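Ferrous iron transport protein B (PDB 3I8S) carries Fe(2+) across the inner membrane in a GTP-driven uptake system, its cytosolic part being a GTP-binding domain that probably couples nucleotide binding to channel opening. Local coordinates at residues Lys2-Gly7 with His50-Val55; Glu173-Ala178 with Asp246-Cys251. All blocks are in the same frame, centred on the assembly; numbering follows the deposited sequence. Where two conformers were deposited one is given.

Contacts 1 and 2 share no helix or strand: their centres are 32 Å apart, on opposite sides of the chain's centre, and their nearest atoms about 17 Å apart. Contact 1 joins two neighbouring parallel strands of the GTPase sheet, with backbone hydrogen bonds and aliphatic side chains packed on one face. Contact 2 lays an irregular segment, leading into helix 179-191, against helix 240-259. Its polar links run through side chains and two waters. Both are partly buried: Leu4, Ile6, Val52 and Leu54 are buried on one face of contact 1; in contact 2 Tyr177, Ala247 and Arg248 are buried while His176 and Gln250 are exposed. Contact 1 buries 531 Å², contact 2 321 Å².

Contact 1: residues Lys2-Gly7 with His50-Val55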
loop_
_atom_site.group_PDB
_atom_site.type_symbol
_atom_site.label_atom_id
_atom_site.label_comp_id
_atom_site.label_asym_id
_atom_site.label_seq_id
_atom_site.Cartn_x
_atom_site.Cartn_y
_atom_site.Cartn_z
ATOM N N LYS A 2 -1.243 -11.123 23.055
ATOM C CA LYS A 2 -1.218 -10.924 21.615
ATOM C C LYS A 2 -1.711 -9.509 21.296
ATOM O O LYS A 2 -2.772 -9.117 21.742
ATOM C CB LYS A 2 -2.076 -11.986 20.897
ATOM C CG LYS A 2 -1.990 -11.882 19.382
ATOM C CD LYS A 2 -2.606 -13.048 18.610
ATOM C CE LYS A 2 -2.445 -12.826 17.117
ATOM N NZ LYS A 2 -3.164 -13.838 16.334
ATOM N N LYS A 3 -0.919 -8.741 20.544
ATOM C CA LYS A 3 -1.301 -7.350 20.209
ATOM C C LYS A 3 -1.968 -7.310 18.869
ATOM O O LYS A 3 -1.892 -8.260 18.099
ATOM C CB LYS A 3 -0.090 -6.416 20.213
ATOM C CG LYS A 3 0.654 -6.402 21.515
ATOM C CD LYS A 3 -0.269 -6.005 22.604
ATOM C CE LYS A 3 0.415 -6.001 23.932
ATOM N NZ LYS A 3 1.330 -4.868 23.900
ATOM N N LEU A 4 -2.619 -6.187 18.570
ATOM C CA LEU A 4 -3.019 -5.935 17.187
ATOM C C LEU A 4 -1.836 -5.322 16.510
ATOM O O LEU A 4 -1.341 -4.291 16.971
ATOM C CB LEU A 4 -4.219 -4.981 17.105
ATOM C CG LEU A 4 -4.790 -4.718 15.730
ATOM C CD1 LEU A 4 -5.491 -5.957 15.098
ATOM C CD2 LEU A 4 -5.801 -3.531 15.812
ATOM N N THR A 5 -1.357 -5.961 15.434
ATOM C CA THR A 5 -0.156 -5.491 14.743
ATOM C C THR A 5 -0.515 -4.683 13.506
ATOM O O THR A 5 -1.185 -5.178 12.597
ATOM C CB THR A 5 0.731 -6.668 14.342
ATOM O OG1 THR A 5 1.048 -7.415 15.514
ATOM C CG2 THR A 5 2.032 -6.182 13.665
ATOM N N ILE A 6 -0.040 -3.454 13.498
ATOM C CA ILE A 6 -0.265 -2.501 12.415
ATOM C C ILE A 6 1.059 -2.043 11.780
ATOM O O ILE A 6 2.004 -1.624 12.487
ATOM C CB ILE A 6 -1.055 -1.287 12.906
ATOM C CG1 ILE A 6 -2.341 -1.712 13.583
ATOM C CG2 ILE A 6 -1.274 -0.330 11.709
ATOM C CD1 ILE A 6 -3.184 -0.588 14.009
ATOM N N GLY A 7 1.132 -2.145 10.436
ATOM C CA GLY A 7 2.260 -1.635 9.662
ATOM C C GLY A 7 1.968 -0.189 9.273
ATOM O O GLY A 7 0.874 0.085 8.717
ATOM N N HIS A 50 -8.306 -1.889 21.691
ATOM C CA HIS A 50 -7.142 -2.676 21.254
ATOM C C HIS A 50 -5.853 -2.146 21.840
ATOM O O HIS A 50 -5.681 -0.922 21.997
ATOM C CB HIS A 50 -6.984 -2.662 19.716
ATOM C CG HIS A 50 -8.054 -3.413 18.986
ATOM N ND1 HIS A 50 -9.171 -2.795 18.473
ATOM C CD2 HIS A 50 -8.165 -4.724 18.657
ATOM C CE1 HIS A 50 -9.960 -3.705 17.915
ATOM N NE2 HIS A 50 -9.359 -4.880 17.992
ATOM N N GLN A 51 -4.963 -3.087 22.161
ATOM C CA GLN A 51 -3.560 -2.832 22.409
ATOM C C GLN A 51 -2.833 -3.075 21.112
ATOM O O GLN A 51 -2.915 -4.167 20.534
ATOM C CB GLN A 51 -3.050 -3.784 23.509
ATOM C CG GLN A 51 -3.653 -3.482 24.832
ATOM C CD GLN A 51 -3.481 -2.028 25.179
ATOM O OE1 GLN A 51 -2.417 -1.429 24.921
ATOM N NE2 GLN A 51 -4.533 -1.429 25.715
ATOM N N VAL A 52 -2.148 -2.044 20.614
ATOM C CA VAL A 52 -1.520 -2.057 19.300
ATOM C C VAL A 52 0.020 -2.003 19.349
ATOM O O VAL A 52 0.618 -1.288 20.159
ATOM C CB VAL A 52 -2.006 -0.847 18.431
ATOM C CG1 VAL A 52 -1.232 -0.777 17.060
ATOM C CG2 VAL A 52 -3.548 -0.884 18.238
ATOM N N THR A 53 0.631 -2.822 18.505
ATOM C CA THR A 53 2.038 -2.687 18.142
ATOM C C THR A 53 2.043 -2.084 16.770
ATOM O O THR A 53 1.462 -2.650 15.839
ATOM C CB THR A 53 2.796 -4.040 18.109
ATOM O OG1 THR A 53 2.798 -4.620 19.432
ATOM C CG2 THR A 53 4.238 -3.852 17.649
ATOM N N LEU A 54 2.743 -0.965 16.650
ATOM C CA LEU A 54 2.893 -0.207 15.412
ATOM C C LEU A 54 4.321 -0.320 14.918
ATOM O O LEU A 54 5.251 0.086 15.598
ATOM C CB LEU A 54 2.548 1.274 15.669
ATOM C CG LEU A 54 2.466 2.208 14.481
ATOM C CD1 LEU A 54 1.308 1.723 13.580
ATOM C CD2 LEU A 54 2.351 3.711 14.979
ATOM N N VAL A 55 4.482 -0.882 13.736
ATOM C CA VAL A 55 5.769 -1.096 13.100
ATOM C C VAL A 55 5.948 -0.061 12.002
ATOM O O VAL A 55 5.144 0.017 11.041
ATOM C CB VAL A 55 5.865 -2.545 12.507
ATOM C CG1 VAL A 55 7.230 -2.728 11.836
ATOM C CG2 VAL A 55 5.614 -3.587 13.590
#
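Leu4 holds CG anti to its backbone N (chi1 -176°), whereas His50 sets CG beside its own N (chi1 -69°), and these rotations, with each second torsion, bring Leu4 CD2 over one face of the imidazole, 4.1 Å from the ring centroid in a CH-pi contact. His50 ND1 is hydrogen-bonded to Asp164. The backbones form a parallel beta pair in the central sheet of the P-loop GTPase domain: Leu4 to Gly7 lie level with Val52 to Val55, at 28° between the short strands. Four hydrogen bonds alternate across it. Leu4 N meets Gln51 O at 2.8 Å, nearly along the C=O axis, and Ile6 N to Thr53 O is almost straight, but Thr53 N reaches Leu4 O from above the carbonyl plane. Val55 N to Ile6 O completes the set. Leu4, Ile6, Val52 and Leu54 share one face, where Leu54 packs on Phe20 of helix 16-24, whose first turn carries Lys16 and Thr17 of the GTP-binding P-loop. On the face of Thr5 and Thr53, the bent Lys3 chain crosses Thr53 at about a right angle, CG lying 3.5 Å from Thr53 OG1. Ile6 meets Val52 obliquely, its CD1 tip 3.6 Å from Val52 CG1.

Contact 2: residues Glu173-Ala178 with Asp246-Cys251; sequences ELVHYA and DARYQC
Arg248 NE donates to Tyr177 OH across 2.8 Å, with an N-H...O angle of 169° and the hydroxyl oxygen in the guanidinium plane; NH2 adds a weak second bond to the same oxygen. The guanidinium meets the phenol at its edge, the two planes 81° apart. Val175 CG1 presses on Ala247 CB at 3.4 Å, a close fit for two methyl groups, and sits over one face of the Tyr177 ring, toward its rim. Val175 CG2 turns instead to Cys251 CB. Two waters join in: one accepts from His176 N and donates to Ala247 O at 2.8 Å, the other donates to His176 O, and both take weak bonds from Gln250 NE2. Further out, His176 ND1 donates to Glu173 OE1 at 2.8 Å. The buried arginine is extended from CG to NE; its NH1 forms a salt bridge with Glu210, which probably balances its charge, while Tyr177 OH is also hydrogen-bonded to Glu110 of helix 98-111. Leu106 of that helix touches Val175 and Cys251. Away from the nucleotide site, a connecting segment leading into helix 179-191, with Ala178 at its N-cap, packs on helix 240-259 of the FeoB cytosolic helical domain, with helix 98-111 of the GTPase domain alongside.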
loop_
_atom_site.group_PDB
_atom_site.type_symbol
_atom_site.label_atom_id
_atom_site.label_comp_id
_atom_site.label_asym_id
_atom_site.label_seq_id
_atom_site.Cartn_x
_atom_site.Cartn_y
_atom_site.Cartn_z
ATOM N N GLU A 173 -13.765 -1.925 -8.077
ATOM C CA GLU A 173 -12.977 -2.003 -9.285
ATOM C C GLU A 173 -11.822 -1.080 -9.050
ATOM O O GLU A 173 -12.030 0.097 -8.749
ATOM C CB GLU A 173 -13.721 -1.477 -10.493
ATOM C CG GLU A 173 -12.898 -1.646 -11.779
ATOM C CD GLU A 173 -13.274 -2.888 -12.566
ATOM O OE1 GLU A 173 -12.486 -3.296 -13.454
ATOM O OE2 GLU A 173 -14.380 -3.427 -12.301
ATOM N N LEU A 174 -10.606 -1.576 -9.207
ATOM C CA LEU A 174 -9.455 -0.684 -9.111
ATOM C C LEU A 174 -8.785 -0.654 -10.475
ATOM O O LEU A 174 -9.329 -0.123 -11.445
ATOM C CB LEU A 174 -8.503 -1.151 -8.007
ATOM C CG LEU A 174 -8.986 -1.025 -6.560
ATOM C CD1 LEU A 174 -8.141 -1.905 -5.653
ATOM C CD2 LEU A 174 -8.975 0.440 -6.130
ATOM N N VAL A 175 -7.609 -1.255 -10.585
ATOM C CA VAL A 175 -6.895 -1.170 -11.843
ATOM C C VAL A 175 -7.555 -2.108 -12.823
ATOM O O VAL A 175 -7.932 -3.236 -12.481
ATOM C CB VAL A 175 -5.393 -1.471 -11.655
ATOM C CG1 VAL A 175 -4.674 -1.353 -12.991
ATOM C CG2 VAL A 175 -4.816 -0.492 -10.645
ATOM N N HIS A 176 -7.727 -1.634 -14.046
ATOM C CA HIS A 176 -8.354 -2.429 -15.088
ATOM C C HIS A 176 -7.312 -2.904 -16.076
ATOM O O HIS A 176 -7.086 -2.286 -17.122
ATOM C CB HIS A 176 -9.472 -1.663 -15.815
ATOM C CG HIS A 176 -10.375 -2.560 -16.596
ATOM N ND1 HIS A 176 -11.479 -3.167 -16.042
ATOM C CD2 HIS A 176 -10.306 -2.997 -17.872
ATOM C CE1 HIS A 176 -12.062 -3.930 -16.946
ATOM N NE2 HIS A 176 -11.373 -3.840 -18.071
ATOM N N TYR A 177 -6.681 -4.026 -15.740
ATOM C CA TYR A 177 -5.663 -4.605 -16.597
ATOM C C TYR A 177 -6.253 -5.321 -17.794
ATOM O O TYR A 177 -7.333 -5.929 -17.697
ATOM C CB TYR A 177 -4.833 -5.625 -15.826
ATOM C CG TYR A 177 -4.102 -5.088 -14.634
ATOM C CD1 TYR A 177 -4.561 -5.327 -13.342
ATOM C CD2 TYR A 177 -2.957 -4.309 -14.792
ATOM C CE1 TYR A 177 -3.848 -4.837 -12.241
ATOM C CE2 TYR A 177 -2.252 -3.830 -13.714
ATOM C CZ TYR A 177 -2.714 -4.105 -12.436
ATOM O OH TYR A 177 -1.998 -3.621 -11.398
ATOM N N ALA A 178 -5.515 -5.272 -18.909
ATOM C CA ALA A 178 -5.862 -6.015 -20.145
ATOM C C ALA A 178 -6.018 -7.505 -19.827
ATOM O O ALA A 178 -5.225 -8.048 -19.025
ATOM C CB ALA A 178 -4.802 -5.784 -21.246
ATOM N N ASP A 246 0.752 1.362 -17.139
ATOM C CA ASP A 246 -0.162 2.353 -17.700
ATOM C C ASP A 246 -1.572 2.156 -17.101
ATOM O O ASP A 246 -2.239 3.126 -16.761
ATOM C CB ASP A 246 -0.183 2.287 -19.247
ATOM C CG ASP A 246 0.975 3.079 -19.907
ATOM O OD1 ASP A 246 1.590 3.949 -19.247
ATOM O OD2 ASP A 246 1.264 2.852 -21.112
ATOM N N ALA A 247 -1.996 0.899 -16.939
ATOM C CA ALA A 247 -3.293 0.602 -16.289
ATOM C C ALA A 247 -3.334 1.252 -14.891
ATOM O O ALA A 247 -4.321 1.874 -14.510
ATOM C CB ALA A 247 -3.546 -0.905 -16.185
ATOM N N ARG A 248 -2.240 1.118 -14.143
ATOM C CA ARG A 248 -2.167 1.701 -12.789
ATOM C C ARG A 248 -2.272 3.199 -12.806
ATOM O O ARG A 248 -3.102 3.772 -12.104
ATOM C CB ARG A 248 -0.893 1.250 -12.058
ATOM C CG ARG A 248 -0.925 -0.211 -11.762
ATOM C CD ARG A 248 0.450 -0.765 -11.342
ATOM N NE ARG A 248 0.363 -2.196 -11.134
ATOM C CZ ARG A 248 1.427 -2.971 -10.919
ATOM N NH1 ARG A 248 2.635 -2.435 -10.895
ATOM N NH2 ARG A 248 1.272 -4.266 -10.729
ATOM N N TYR A 249 -1.484 3.849 -13.649
ATOM C CA TYR A 249 -1.542 5.291 -13.722
ATOM C C TYR A 249 -2.904 5.797 -14.236
ATOM O O TYR A 249 -3.416 6.818 -13.760
ATOM C CB TYR A 249 -0.341 5.803 -14.505
ATOM C CG TYR A 249 0.981 5.636 -13.701
ATOM C CD1 TYR A 249 1.204 6.363 -12.533
ATOM C CD2 TYR A 249 1.969 4.742 -14.094
ATOM C CE1 TYR A 249 2.405 6.240 -11.792
ATOM C CE2 TYR A 249 3.179 4.610 -13.371
ATOM C CZ TYR A 249 3.398 5.364 -12.213
ATOM O OH TYR A 249 4.592 5.221 -11.475
ATOM N N GLN A 250 -3.511 5.081 -15.183
ATOM C CA GLN A 250 -4.843 5.453 -15.691
ATOM C C GLN A 250 -5.846 5.471 -14.545
ATOM O O GLN A 250 -6.676 6.385 -14.395
ATOM C CB GLN A 250 -5.354 4.452 -16.738
ATOM C CG GLN A 250 -6.719 4.871 -17.332
ATOM C CD GLN A 250 -7.456 3.752 -18.076
ATOM O OE1 GLN A 250 -8.316 4.015 -18.919
ATOM N NE2 GLN A 250 -7.154 2.519 -17.734
ATOM N N CYS A 251 -5.794 4.419 -13.742
ATOM C CA CYS A 251 -6.676 4.256 -12.614
ATOM C C CYS A 251 -6.560 5.435 -11.631
ATOM O O CYS A 251 -7.568 6.057 -11.220
ATOM C CB CYS A 251 -6.350 2.949 -11.911
ATOM S SG CYS A 251 -7.305 2.734 -10.419
HETATM O O HOH W 1 -6.916 1.059 -14.984
HETATM O O HOH W 2 -7.115 -0.103 -18.308
#